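Local coordinates for protein FOKI restriction endonuclease (Planomicrobium okeanokoites, PDB 2FOK) that cleaves double-stranded DNA at a set distance from its recognition sequence, as a metal-dependent type IIS restriction endonuclease, at residues 289-294 with 369-374; 8-13 with 159-164; 63-68 with 128-133; 307-312 with 337-342. All coordinates share one frame; numbering follows the deposited sequence.

Interaction 1 of 4, residues 289-294 with 369-374; sequences KRVYWE and DHILQF
The backbone of Lys-289 bridges Ile-371. Lys-289 N donates to His-370 O at 2.9 Å, and Lys-289 O accepts from Leu-372 N at 3.2 Å. Both bonds are close to straight. Neither segment forms a regular strand, and their directions differ by 41°.

Charge adds a second link. The Lys-289 chain bends at chi3 (-63°) and again at chi4, which swings its amine across to the carboxylate of Asp-369. NZ and OD2 form a salt bridge. OD2 is not placed securely in the model, so the very short separation is doubtful. Two other partners join this pair: Lys-289 NZ also bonds to Gly-355 O, and Asp-369 OD2 also accepts from Phe-357 N.

The apolar part is modest. Val-291 CG2 meets Ile-371 CG2 at 3.7 Å. The longer branch of the isoleucine ends in CD1, 4.0 Å from Lys-289 CE. Leu-372 CD1 rests 4.1 Å from Arg-290 CG. Leu-314 of helix 303-319 packs on both Val-291 and Phe-374.

Two loops are thus joined by polar links at one end and by aliphatic side-chain contacts beside them. Lys-289 NZ has a carbonyl and, less surely placed, a carboxylate as partners, which would probably favour its charged form.

Interaction 2 of 4, residues 8-13 with 159-164; sequences FGWVQN and YPPAIR
Tyr-159 and Pro-161 meet Gly-9 and Trp-10 in a small buried contact between the N-terminal loop and the start of helix 160-169. It joins sequence ranges assigned to subdomains 1 and 2 of the recognition domain.

The polar part centres on the tyrosine hydroxyl. Tyr-159 OH donates to Gly-9 O, which sits at the ring edge near its plane. The modelled 2.4 Å is very short, so the exact length is doubtful. A water donates to Tyr-159 OH at 3.1 Å and accepts from Val-11 N at 2.9 Å. With CG turned away from the backbone N (chi1 -175°), the ring extends toward the loop and puts OH at Gly-9. Pro-161 CD lies 3.7 Å above the centre of the Tyr-159 ring.

The apolar part is Trp-10 against Pro-161. Trp-10 CH2 approaches Pro-161 CG at 3.5 Å. The indole NE1 is held by Met-295 O, while Phe-192 and Tyr-226 pack on its rings. An alanine in place of this tryptophan would probably open a gap beside Pro-161 and leave Met-295 O without its donor.

One buried hydroxyl therefore links the backbone of Gly-9 directly, and that of Val-11 through the water, to the residue that precedes helix 160-169.

Interaction 3 of 4, residues 63-68 with 128-133; sequences DLIYTY and SFVITD
The rings of Tyr-68 and Phe-129 meet obliquely, with centroids 5.7 Å apart and planes at 54°. Tyr-68 CD2 comes in at the edge of the Phe-129 ring, near its plane, and lies 3.6 Å from CE1 of that ring. Tyr-66 O is also at the Phe-129 edge. Around this pair, Arg-6 makes a cation-pi contact with Tyr-68, Asp-108 holds the Tyr-68 hydroxyl, and the ring of Tyr-122 meets Phe-129. The Tyr-66 ring turns from Phe-129, meets Phe-27 edge-to-face and bonds through OH to Val-26 O.

The backbones of Tyr-66 and Phe-129 form an antiparallel hydrogen-bonded pair. Phe-129 N donates to Tyr-66 O at 2.8 Å, and Tyr-66 N donates to Phe-129 O at 3.2 Å. Next to it, Thr-67 and Ser-128 form a non-hydrogen-bonded pair, with side chains on the face opposite Tyr-66 and Phe-129. Ser-128 OG bonds to Ser-126 O.

Past the bonded pair, Ile-65 carries the apolar contact. With CG1 anti to the backbone N (chi1 171°), its CD1 reaches Ser-128 CB at 3.6 Å and Val-130 CG1 at 3.8 Å. A water then extends the pairing: it donates to Leu-64 O at 2.7 Å and accepts from Ile-131 N at 3.2 Å.

Strand 66-67 is thereby added to the edge of the antiparallel pair 120-123 and 128-131. A short three-stranded sheet of order 1-3-2 beside helices is consistent with a winged-helix fold, as expected for recognition subdomain 1 of the helix-turn-helix clan.

Interaction 4 of 4, residues 307-312 with 337-342; sequences RTRRAL and FDEVIE
Thr-308 is the first residue of its helix segment to touch Phe-337. Its CG2 lies 3.9 Å from Phe-337 CZ at the far end of the ring. The threonine hydroxyl turns to the helix itself and bonds to Glu-304 O.

Arg-309 makes two contacts. Its CB and CG lie obliquely by the CD2 and CE2 atoms of Phe-337, with CG 3.9 Å from CD2. The chain then bends at chi2 (-139°) and chi3 (-86°), which brings NE to the carboxylate of Glu-339. NE donates to Glu-339 OE1 at 3.3 Å, a weak bond within a salt bridge. OE1 lies at the guanidinium edge, but the two flat groups are turned 69° apart. The charges have further partners: Arg-309 NH1 pairs with Asp-347, Glu-339 OE1 bonds to Tyr-305 OH, and OE2 pairs with Lys-387.

Leu-312, one turn after Thr-308, places CD1 4.0 Å from Phe-337 CE1. Leu-332 of helix 325-334 also packs on the phenylalanine. A serine in place of Phe-337 would probably leave a gap between Thr-308, Arg-309 and Leu-312, and set the arginine methylenes free to shift.

Phe-337 and Glu-339, in the linker between helices 325-334 and 341-352, thus pack against helix 303-319. Three helices followed by strands 358-361 and 364-367 are consistent with a winged helix, as expected for the D3 domain in the helix-turn-helix clan.

Interactions 2 and 4 are buried, while interactions 1 and 3 are partly buried. Interaction 3 is sheet pairing within recognition subdomain 1, and interaction 4 packs a linker on a helix within D3. Interaction 2 joins the ranges of subdomains 1 and 2, and interaction 1 joins the loop before helix 303-319 to the loop after strand 364-367. Backbone bonds lead in 1 and 3, a hydroxyl and an indole in 2, and a ring with a charge pair in 4. Direct touches connect them: Glu-294 O probably bonds to Phe-8 N, Trp-293 NE1 probably bonds to Thr-308 OG1, and Phe-8 packs on Phe-129. Interactions 3 and 4 do not touch, their centres being 32 Å apart.

Interaction 1 of 4, residues 289-294 with 369-374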
# COMPACT_ATOMS: atom_id res chain seq x y z
N LYS A 289 -0.19 0.98 -22.90
CA LYS A 289 0.02 1.34 -21.50
C LYS A 289 1.47 1.64 -21.17
O LYS A 289 2.38 0.97 -21.64
CB LYS A 289 -0.50 0.23 -20.59
CG LYS A 289 -2.01 0.25 -20.42
CD LYS A 289 -2.48 -0.85 -19.48
CE LYS A 289 -2.18 -2.22 -20.01
NZ LYS A 289 -3.25 -3.19 -19.60
N ARG A 290 1.66 2.68 -20.35
CA ARG A 290 2.97 3.13 -19.92
C ARG A 290 3.37 2.49 -18.60
O ARG A 290 2.63 2.58 -17.61
CB ARG A 290 2.98 4.65 -19.76
CG ARG A 290 3.23 5.44 -21.03
CD ARG A 290 3.69 6.87 -20.69
NE ARG A 290 3.39 7.82 -21.76
CZ ARG A 290 4.20 8.82 -22.13
NH1 ARG A 290 5.37 9.00 -21.53
NH2 ARG A 290 3.84 9.64 -23.11
N VAL A 291 4.54 1.85 -18.58
CA VAL A 291 5.07 1.19 -17.38
C VAL A 291 6.51 1.63 -17.22
O VAL A 291 7.27 1.66 -18.18
CB VAL A 291 5.06 -0.36 -17.53
CG1 VAL A 291 5.80 -1.00 -16.35
CG2 VAL A 291 3.62 -0.89 -17.61
N TYR A 292 6.89 1.99 -16.00
CA TYR A 292 8.25 2.43 -15.75
C TYR A 292 8.81 1.73 -14.52
O TYR A 292 8.09 1.45 -13.57
CB TYR A 292 8.30 3.96 -15.56
CG TYR A 292 6.94 4.57 -15.30
CD1 TYR A 292 6.10 4.91 -16.36
CD2 TYR A 292 6.46 4.72 -14.00
CE1 TYR A 292 4.80 5.37 -16.13
CE2 TYR A 292 5.16 5.18 -13.76
CZ TYR A 292 4.34 5.49 -14.83
OH TYR A 292 3.05 5.93 -14.60
N TRP A 293 10.10 1.45 -14.58
CA TRP A 293 10.87 0.81 -13.53
C TRP A 293 10.55 1.36 -12.14
O TRP A 293 10.55 0.62 -11.15
CB TRP A 293 12.35 1.03 -13.84
CG TRP A 293 13.33 0.34 -12.95
CD1 TRP A 293 13.70 -0.97 -12.99
CD2 TRP A 293 14.12 0.96 -11.93
NE1 TRP A 293 14.69 -1.21 -12.07
CE2 TRP A 293 14.96 -0.04 -11.40
CE3 TRP A 293 14.20 2.26 -11.42
CZ2 TRP A 293 15.88 0.21 -10.38
CZ3 TRP A 293 15.12 2.52 -10.40
CH2 TRP A 293 15.95 1.50 -9.89
N GLU A 294 10.28 2.66 -12.06
CA GLU A 294 9.99 3.33 -10.79
C GLU A 294 8.61 3.05 -10.22
O GLU A 294 8.27 3.54 -9.15
CB GLU A 294 10.14 4.85 -10.94
CG GLU A 294 11.57 5.33 -10.98
CD GLU A 294 12.12 5.38 -12.38
OE1 GLU A 294 11.51 4.78 -13.30
OE2 GLU A 294 13.18 6.02 -12.58
N ASP A 369 -1.30 -8.08 -24.05
CA ASP A 369 -1.53 -6.66 -23.82
C ASP A 369 -0.62 -5.84 -24.75
O ASP A 369 0.07 -6.39 -25.59
CB ASP A 369 -1.18 -6.38 -22.35
CG ASP A 369 -1.77 -5.10 -21.82
OD1 ASP A 369 -1.97 -4.15 -22.61
OD2 ASP A 369 -2.02 -5.05 -20.60
N HIS A 370 -0.64 -4.52 -24.60
CA HIS A 370 0.22 -3.66 -25.40
C HIS A 370 0.93 -2.66 -24.47
O HIS A 370 0.34 -1.66 -24.07
CB HIS A 370 -0.57 -2.91 -26.47
CG HIS A 370 0.29 -2.25 -27.50
ND1 HIS A 370 -0.22 -1.44 -28.50
CD2 HIS A 370 1.64 -2.22 -27.65
CE1 HIS A 370 0.77 -0.95 -29.22
NE2 HIS A 370 1.91 -1.40 -28.72
N ILE A 371 2.18 -2.96 -24.14
CA ILE A 371 3.01 -2.14 -23.27
C ILE A 371 4.11 -1.45 -24.09
O ILE A 371 4.69 -2.06 -24.99
CB ILE A 371 3.69 -3.02 -22.16
CG1 ILE A 371 2.71 -4.08 -21.66
CG2 ILE A 371 4.18 -2.14 -21.00
CD1 ILE A 371 1.48 -3.52 -20.93
N LEU A 372 4.42 -0.19 -23.77
CA LEU A 372 5.48 0.52 -24.49
C LEU A 372 6.86 0.25 -23.90
O LEU A 372 7.01 -0.42 -22.87
CB LEU A 372 5.22 2.04 -24.49
CG LEU A 372 4.08 2.51 -25.39
CD1 LEU A 372 3.36 3.65 -24.70
CD2 LEU A 372 4.62 2.93 -26.78
N GLN A 373 7.88 0.79 -24.56
CA GLN A 373 9.27 0.62 -24.16
C GLN A 373 9.69 1.49 -22.97
O GLN A 373 9.68 2.72 -23.06
CB GLN A 373 10.20 0.92 -25.35
CG GLN A 373 10.18 2.37 -25.81
CD GLN A 373 11.27 2.70 -26.81
OE1 GLN A 373 11.63 3.86 -27.00
NE2 GLN A 373 11.81 1.67 -27.47
N PHE A 374 10.05 0.84 -21.87
CA PHE A 374 10.51 1.54 -20.68
C PHE A 374 11.97 1.18 -20.45
O PHE A 374 12.41 0.10 -20.82
CB PHE A 374 9.69 1.12 -19.46
CG PHE A 374 9.69 -0.36 -19.21
CD1 PHE A 374 8.91 -1.21 -19.98
CD2 PHE A 374 10.46 -0.90 -18.18
CE1 PHE A 374 8.89 -2.59 -19.73
CE2 PHE A 374 10.45 -2.27 -17.93
CZ PHE A 374 9.66 -3.12 -18.70

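Interaction 2 of 4, residues 8-13 with 159-164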
# COMPACT_ATOMS: atom_id res chain seq x y z
N PHE A 8 7.51 6.59 -9.08
CA PHE A 8 6.38 7.14 -9.84
C PHE A 8 5.27 6.11 -10.04
O PHE A 8 5.41 4.94 -9.68
CB PHE A 8 6.79 7.58 -11.25
CG PHE A 8 7.93 8.55 -11.29
CD1 PHE A 8 7.81 9.81 -10.71
CD2 PHE A 8 9.10 8.23 -11.96
CE1 PHE A 8 8.85 10.74 -10.79
CE2 PHE A 8 10.15 9.13 -12.05
CZ PHE A 8 10.03 10.39 -11.47
N GLY A 9 4.18 6.57 -10.65
CA GLY A 9 3.05 5.70 -10.96
C GLY A 9 2.01 5.58 -9.88
O GLY A 9 0.99 4.91 -10.08
N TRP A 10 2.23 6.24 -8.76
CA TRP A 10 1.32 6.16 -7.62
C TRP A 10 1.22 7.47 -6.84
O TRP A 10 2.22 8.00 -6.34
CB TRP A 10 1.78 5.04 -6.69
CG TRP A 10 2.06 3.74 -7.40
CD1 TRP A 10 3.27 3.30 -7.87
CD2 TRP A 10 1.11 2.72 -7.71
NE1 TRP A 10 3.12 2.07 -8.46
CE2 TRP A 10 1.80 1.69 -8.38
CE3 TRP A 10 -0.27 2.57 -7.49
CZ2 TRP A 10 1.17 0.53 -8.84
CZ3 TRP A 10 -0.90 1.41 -7.95
CH2 TRP A 10 -0.18 0.41 -8.61
N VAL A 11 -0.00 7.98 -6.72
CA VAL A 11 -0.25 9.22 -6.00
C VAL A 11 -1.22 8.93 -4.85
O VAL A 11 -2.20 8.21 -5.04
CB VAL A 11 -0.82 10.31 -6.95
CG1 VAL A 11 -0.25 11.66 -6.58
CG2 VAL A 11 -0.47 9.98 -8.41
N GLN A 12 -0.95 9.49 -3.68
CA GLN A 12 -1.78 9.26 -2.49
C GLN A 12 -2.67 10.41 -2.03
O GLN A 12 -3.73 10.18 -1.44
CB GLN A 12 -0.88 8.89 -1.31
CG GLN A 12 -0.61 7.41 -1.11
CD GLN A 12 0.32 7.16 0.07
OE1 GLN A 12 0.71 6.03 0.34
NE2 GLN A 12 0.67 8.24 0.77
N ASN A 13 -2.26 11.64 -2.27
CA ASN A 13 -3.05 12.76 -1.80
C ASN A 13 -3.76 13.58 -2.86
O ASN A 13 -3.24 13.79 -3.95
CB ASN A 13 -2.17 13.64 -0.92
CG ASN A 13 -1.89 13.01 0.44
OD1 ASN A 13 -2.83 12.63 1.15
ND2 ASN A 13 -0.62 12.87 0.79
N TYR A 159 -2.86 4.25 -18.24
CA TYR A 159 -2.44 4.12 -16.84
C TYR A 159 -2.97 2.77 -16.29
O TYR A 159 -4.16 2.64 -16.00
CB TYR A 159 -3.02 5.31 -16.06
CG TYR A 159 -2.58 5.39 -14.62
CD1 TYR A 159 -1.23 5.41 -14.28
CD2 TYR A 159 -3.51 5.38 -13.58
CE1 TYR A 159 -0.82 5.39 -12.97
CE2 TYR A 159 -3.11 5.36 -12.26
CZ TYR A 159 -1.76 5.36 -11.96
OH TYR A 159 -1.35 5.32 -10.65
N PRO A 160 -2.09 1.78 -16.13
CA PRO A 160 -2.52 0.46 -15.63
C PRO A 160 -3.42 0.41 -14.40
O PRO A 160 -4.50 -0.18 -14.45
CB PRO A 160 -1.21 -0.32 -15.45
CG PRO A 160 -0.24 0.36 -16.34
CD PRO A 160 -0.64 1.82 -16.38
N PRO A 161 -2.99 1.00 -13.26
CA PRO A 161 -3.84 0.98 -12.07
C PRO A 161 -5.30 1.34 -12.29
O PRO A 161 -6.19 0.74 -11.68
CB PRO A 161 -3.13 1.94 -11.12
CG PRO A 161 -1.69 1.76 -11.47
CD PRO A 161 -1.70 1.66 -12.99
N ALA A 162 -5.54 2.32 -13.16
CA ALA A 162 -6.91 2.75 -13.48
C ALA A 162 -7.58 1.59 -14.20
O ALA A 162 -8.72 1.25 -13.92
CB ALA A 162 -6.88 3.98 -14.37
N ILE A 163 -6.86 0.99 -15.14
CA ILE A 163 -7.41 -0.15 -15.86
C ILE A 163 -7.70 -1.28 -14.87
O ILE A 163 -8.70 -1.98 -15.00
CB ILE A 163 -6.45 -0.65 -16.96
CG1 ILE A 163 -6.30 0.42 -18.04
CG2 ILE A 163 -6.97 -1.96 -17.57
CD1 ILE A 163 -7.62 1.02 -18.51
N ARG A 164 -6.83 -1.44 -13.88
CA ARG A 164 -7.02 -2.46 -12.85
C ARG A 164 -8.24 -2.16 -12.00
O ARG A 164 -8.98 -3.06 -11.65
CB ARG A 164 -5.80 -2.57 -11.94
CG ARG A 164 -5.98 -3.58 -10.82
CD ARG A 164 -6.43 -4.94 -11.39
NE ARG A 164 -6.24 -6.03 -10.43
CZ ARG A 164 -6.48 -7.31 -10.69
NH1 ARG A 164 -6.91 -7.68 -11.89
NH2 ARG A 164 -6.30 -8.23 -9.75
O HOH W 1 -2.21 6.49 -7.88

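Interaction 3 of 4, residues 63-68 with 128-133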
# COMPACT_ATOMS: atom_id res chain seq x y z
N ASP A 63 13.85 25.31 -25.81
CA ASP A 63 13.41 23.93 -25.63
C ASP A 63 13.47 23.70 -24.13
O ASP A 63 14.53 23.53 -23.55
CB ASP A 63 14.36 22.98 -26.36
CG ASP A 63 14.29 23.14 -27.87
OD1 ASP A 63 13.18 23.39 -28.39
OD2 ASP A 63 15.33 23.03 -28.54
N LEU A 64 12.29 23.71 -23.52
CA LEU A 64 12.16 23.57 -22.08
C LEU A 64 12.33 22.17 -21.51
O LEU A 64 11.67 21.21 -21.93
CB LEU A 64 10.80 24.13 -21.65
CG LEU A 64 10.61 25.64 -21.87
CD1 LEU A 64 9.11 25.98 -21.82
CD2 LEU A 64 11.38 26.40 -20.81
N ILE A 65 13.22 22.08 -20.54
CA ILE A 65 13.49 20.84 -19.85
C ILE A 65 13.79 21.28 -18.42
O ILE A 65 14.52 22.25 -18.21
CB ILE A 65 14.69 20.09 -20.48
CG1 ILE A 65 15.10 18.91 -19.59
CG2 ILE A 65 15.86 21.05 -20.70
CD1 ILE A 65 15.59 17.69 -20.36
N TYR A 66 13.19 20.61 -17.44
CA TYR A 66 13.39 20.97 -16.03
C TYR A 66 13.86 19.74 -15.25
O TYR A 66 13.38 18.64 -15.49
CB TYR A 66 12.09 21.49 -15.40
CG TYR A 66 11.40 22.64 -16.12
CD1 TYR A 66 12.07 23.83 -16.41
CD2 TYR A 66 10.05 22.55 -16.47
CE1 TYR A 66 11.42 24.90 -17.04
CE2 TYR A 66 9.39 23.62 -17.10
CZ TYR A 66 10.08 24.79 -17.38
OH TYR A 66 9.43 25.83 -18.01
N THR A 67 14.79 19.94 -14.32
CA THR A 67 15.28 18.84 -13.50
C THR A 67 14.34 18.67 -12.33
O THR A 67 13.56 19.58 -12.01
CB THR A 67 16.69 19.11 -12.93
OG1 THR A 67 16.62 20.17 -11.98
CG2 THR A 67 17.67 19.48 -14.03
N TYR A 68 14.42 17.53 -11.67
CA TYR A 68 13.56 17.26 -10.53
C TYR A 68 13.62 18.40 -9.52
O TYR A 68 12.59 18.92 -9.10
CB TYR A 68 13.99 15.96 -9.84
CG TYR A 68 12.84 15.19 -9.23
CD1 TYR A 68 12.28 15.59 -8.01
CD2 TYR A 68 12.33 14.05 -9.85
CE1 TYR A 68 11.22 14.88 -7.44
CE2 TYR A 68 11.27 13.33 -9.29
CZ TYR A 68 10.72 13.76 -8.08
OH TYR A 68 9.68 13.05 -7.53
N SER A 128 15.52 14.67 -15.36
CA SER A 128 14.71 15.75 -15.91
C SER A 128 13.42 15.32 -16.60
O SER A 128 13.22 14.15 -16.91
CB SER A 128 15.56 16.56 -16.90
OG SER A 128 16.71 17.06 -16.26
N PHE A 129 12.54 16.29 -16.85
CA PHE A 129 11.27 16.05 -17.51
C PHE A 129 11.04 17.05 -18.66
O PHE A 129 11.61 18.15 -18.66
CB PHE A 129 10.07 16.21 -16.55
CG PHE A 129 10.15 15.38 -15.30
CD1 PHE A 129 11.08 15.66 -14.31
CD2 PHE A 129 9.24 14.35 -15.09
CE1 PHE A 129 11.11 14.95 -13.13
CE2 PHE A 129 9.26 13.62 -13.90
CZ PHE A 129 10.19 13.93 -12.92
N VAL A 130 10.19 16.65 -19.60
CA VAL A 130 9.79 17.49 -20.72
C VAL A 130 8.32 17.13 -20.98
O VAL A 130 7.85 16.07 -20.58
CB VAL A 130 10.61 17.23 -22.02
CG1 VAL A 130 12.07 17.62 -21.81
CG2 VAL A 130 10.48 15.77 -22.44
N ILE A 131 7.60 18.02 -21.64
CA ILE A 131 6.20 17.78 -21.95
C ILE A 131 6.16 16.75 -23.08
O ILE A 131 7.18 16.51 -23.74
CB ILE A 131 5.53 19.11 -22.38
CG1 ILE A 131 4.01 19.01 -22.26
CG2 ILE A 131 5.94 19.46 -23.81
CD1 ILE A 131 3.28 20.35 -22.43
N THR A 132 5.00 16.13 -23.29
CA THR A 132 4.87 15.15 -24.36
C THR A 132 3.88 15.62 -25.40
O THR A 132 3.42 16.76 -25.39
CB THR A 132 4.36 13.77 -23.86
OG1 THR A 132 3.04 13.91 -23.33
CG2 THR A 132 5.28 13.19 -22.79
N ASP A 133 3.56 14.70 -26.31
CA ASP A 133 2.62 14.93 -27.39
C ASP A 133 1.22 15.24 -26.83
O ASP A 133 0.62 16.27 -27.15
CB ASP A 133 2.56 13.67 -28.25
CG ASP A 133 2.68 12.40 -27.41
OD1 ASP A 133 1.67 12.02 -26.75
OD2 ASP A 133 3.77 11.79 -27.39
O HOH W 2 8.95 20.90 -21.91

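Interaction 4 of 4, residues 307-312 with 337-342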
# COMPACT_ATOMS: atom_id res chain seq x y z
N ARG A 307 12.82 -3.82 -8.16
CA ARG A 307 12.29 -3.14 -9.35
C ARG A 307 12.88 -3.75 -10.63
O ARG A 307 12.18 -3.93 -11.62
CB ARG A 307 12.62 -1.64 -9.29
CG ARG A 307 11.53 -0.76 -8.67
CD ARG A 307 12.12 0.58 -8.21
NE ARG A 307 11.18 1.37 -7.42
CZ ARG A 307 11.32 2.67 -7.15
NH1 ARG A 307 12.37 3.34 -7.60
NH2 ARG A 307 10.39 3.30 -6.43
N THR A 308 14.17 -4.06 -10.60
CA THR A 308 14.82 -4.64 -11.76
C THR A 308 14.28 -6.04 -12.04
O THR A 308 13.92 -6.36 -13.18
CB THR A 308 16.35 -4.72 -11.56
OG1 THR A 308 16.83 -3.45 -11.11
CG2 THR A 308 17.04 -5.08 -12.86
N ARG A 309 14.22 -6.86 -11.00
CA ARG A 309 13.72 -8.23 -11.11
C ARG A 309 12.33 -8.27 -11.76
O ARG A 309 12.08 -9.05 -12.67
CB ARG A 309 13.68 -8.87 -9.73
CG ARG A 309 13.61 -10.39 -9.72
CD ARG A 309 12.64 -10.85 -8.64
NE ARG A 309 13.26 -10.96 -7.33
CZ ARG A 309 12.74 -10.54 -6.18
NH1 ARG A 309 11.55 -9.96 -6.15
NH2 ARG A 309 13.41 -10.73 -5.05
N ARG A 310 11.42 -7.42 -11.28
CA ARG A 310 10.09 -7.38 -11.86
C ARG A 310 10.14 -6.80 -13.28
O ARG A 310 9.35 -7.19 -14.13
CB ARG A 310 9.15 -6.56 -10.98
CG ARG A 310 8.68 -7.34 -9.75
CD ARG A 310 8.09 -6.44 -8.66
NE ARG A 310 7.79 -7.21 -7.46
CZ ARG A 310 7.56 -6.69 -6.27
NH1 ARG A 310 7.59 -5.38 -6.09
NH2 ARG A 310 7.34 -7.49 -5.23
N ALA A 311 11.08 -5.89 -13.54
CA ALA A 311 11.21 -5.28 -14.86
C ALA A 311 11.64 -6.31 -15.90
O ALA A 311 11.11 -6.36 -17.01
CB ALA A 311 12.24 -4.15 -14.81
N LEU A 312 12.62 -7.13 -15.52
CA LEU A 312 13.13 -8.17 -16.38
C LEU A 312 12.11 -9.29 -16.62
O LEU A 312 12.17 -9.97 -17.64
CB LEU A 312 14.42 -8.73 -15.79
CG LEU A 312 15.56 -7.73 -15.84
CD1 LEU A 312 16.78 -8.27 -15.13
CD2 LEU A 312 15.86 -7.42 -17.31
N PHE A 337 20.02 -13.32 -12.42
CA PHE A 337 19.06 -13.17 -11.33
C PHE A 337 18.55 -14.54 -10.90
O PHE A 337 17.58 -15.05 -11.45
CB PHE A 337 17.89 -12.29 -11.77
CG PHE A 337 18.08 -10.82 -11.46
CD1 PHE A 337 18.94 -10.04 -12.24
CD2 PHE A 337 17.40 -10.22 -10.40
CE1 PHE A 337 19.12 -8.69 -11.96
CE2 PHE A 337 17.58 -8.86 -10.12
CZ PHE A 337 18.44 -8.10 -10.90
N ASP A 338 19.24 -15.13 -9.93
CA ASP A 338 18.90 -16.44 -9.39
C ASP A 338 17.68 -16.38 -8.47
O ASP A 338 17.80 -16.15 -7.27
CB ASP A 338 20.08 -16.98 -8.60
CG ASP A 338 20.49 -18.36 -9.06
OD1 ASP A 338 19.61 -19.23 -9.16
OD2 ASP A 338 21.70 -18.55 -9.33
N GLU A 339 16.51 -16.61 -9.05
CA GLU A 339 15.27 -16.56 -8.28
C GLU A 339 14.60 -17.92 -8.13
O GLU A 339 14.85 -18.84 -8.90
CB GLU A 339 14.29 -15.58 -8.94
CG GLU A 339 13.94 -14.38 -8.09
CD GLU A 339 15.13 -13.84 -7.33
OE1 GLU A 339 15.86 -12.99 -7.89
OE2 GLU A 339 15.33 -14.26 -6.17
N VAL A 340 13.75 -18.03 -7.12
CA VAL A 340 13.01 -19.26 -6.84
C VAL A 340 11.63 -19.11 -7.47
O VAL A 340 11.06 -18.02 -7.49
CB VAL A 340 12.86 -19.46 -5.31
CG1 VAL A 340 11.68 -20.36 -5.01
CG2 VAL A 340 14.15 -20.05 -4.75
N ILE A 341 11.08 -20.20 -8.00
CA ILE A 341 9.78 -20.17 -8.67
C ILE A 341 8.66 -19.37 -7.99
O ILE A 341 7.89 -18.69 -8.68
CB ILE A 341 9.23 -21.62 -8.94
CG1 ILE A 341 10.18 -22.39 -9.86
CG2 ILE A 341 7.86 -21.55 -9.58
CD1 ILE A 341 10.22 -21.91 -11.30
N GLU A 342 8.55 -19.44 -6.67
CA GLU A 342 7.47 -18.71 -5.99
C GLU A 342 7.70 -17.22 -5.80
O GLU A 342 6.77 -16.48 -5.49
CB GLU A 342 7.12 -19.37 -4.65
CG GLU A 342 8.28 -20.06 -3.98
CD GLU A 342 8.42 -21.49 -4.42
OE1 GLU A 342 7.49 -22.29 -4.21
OE2 GLU A 342 9.47 -21.82 -5.00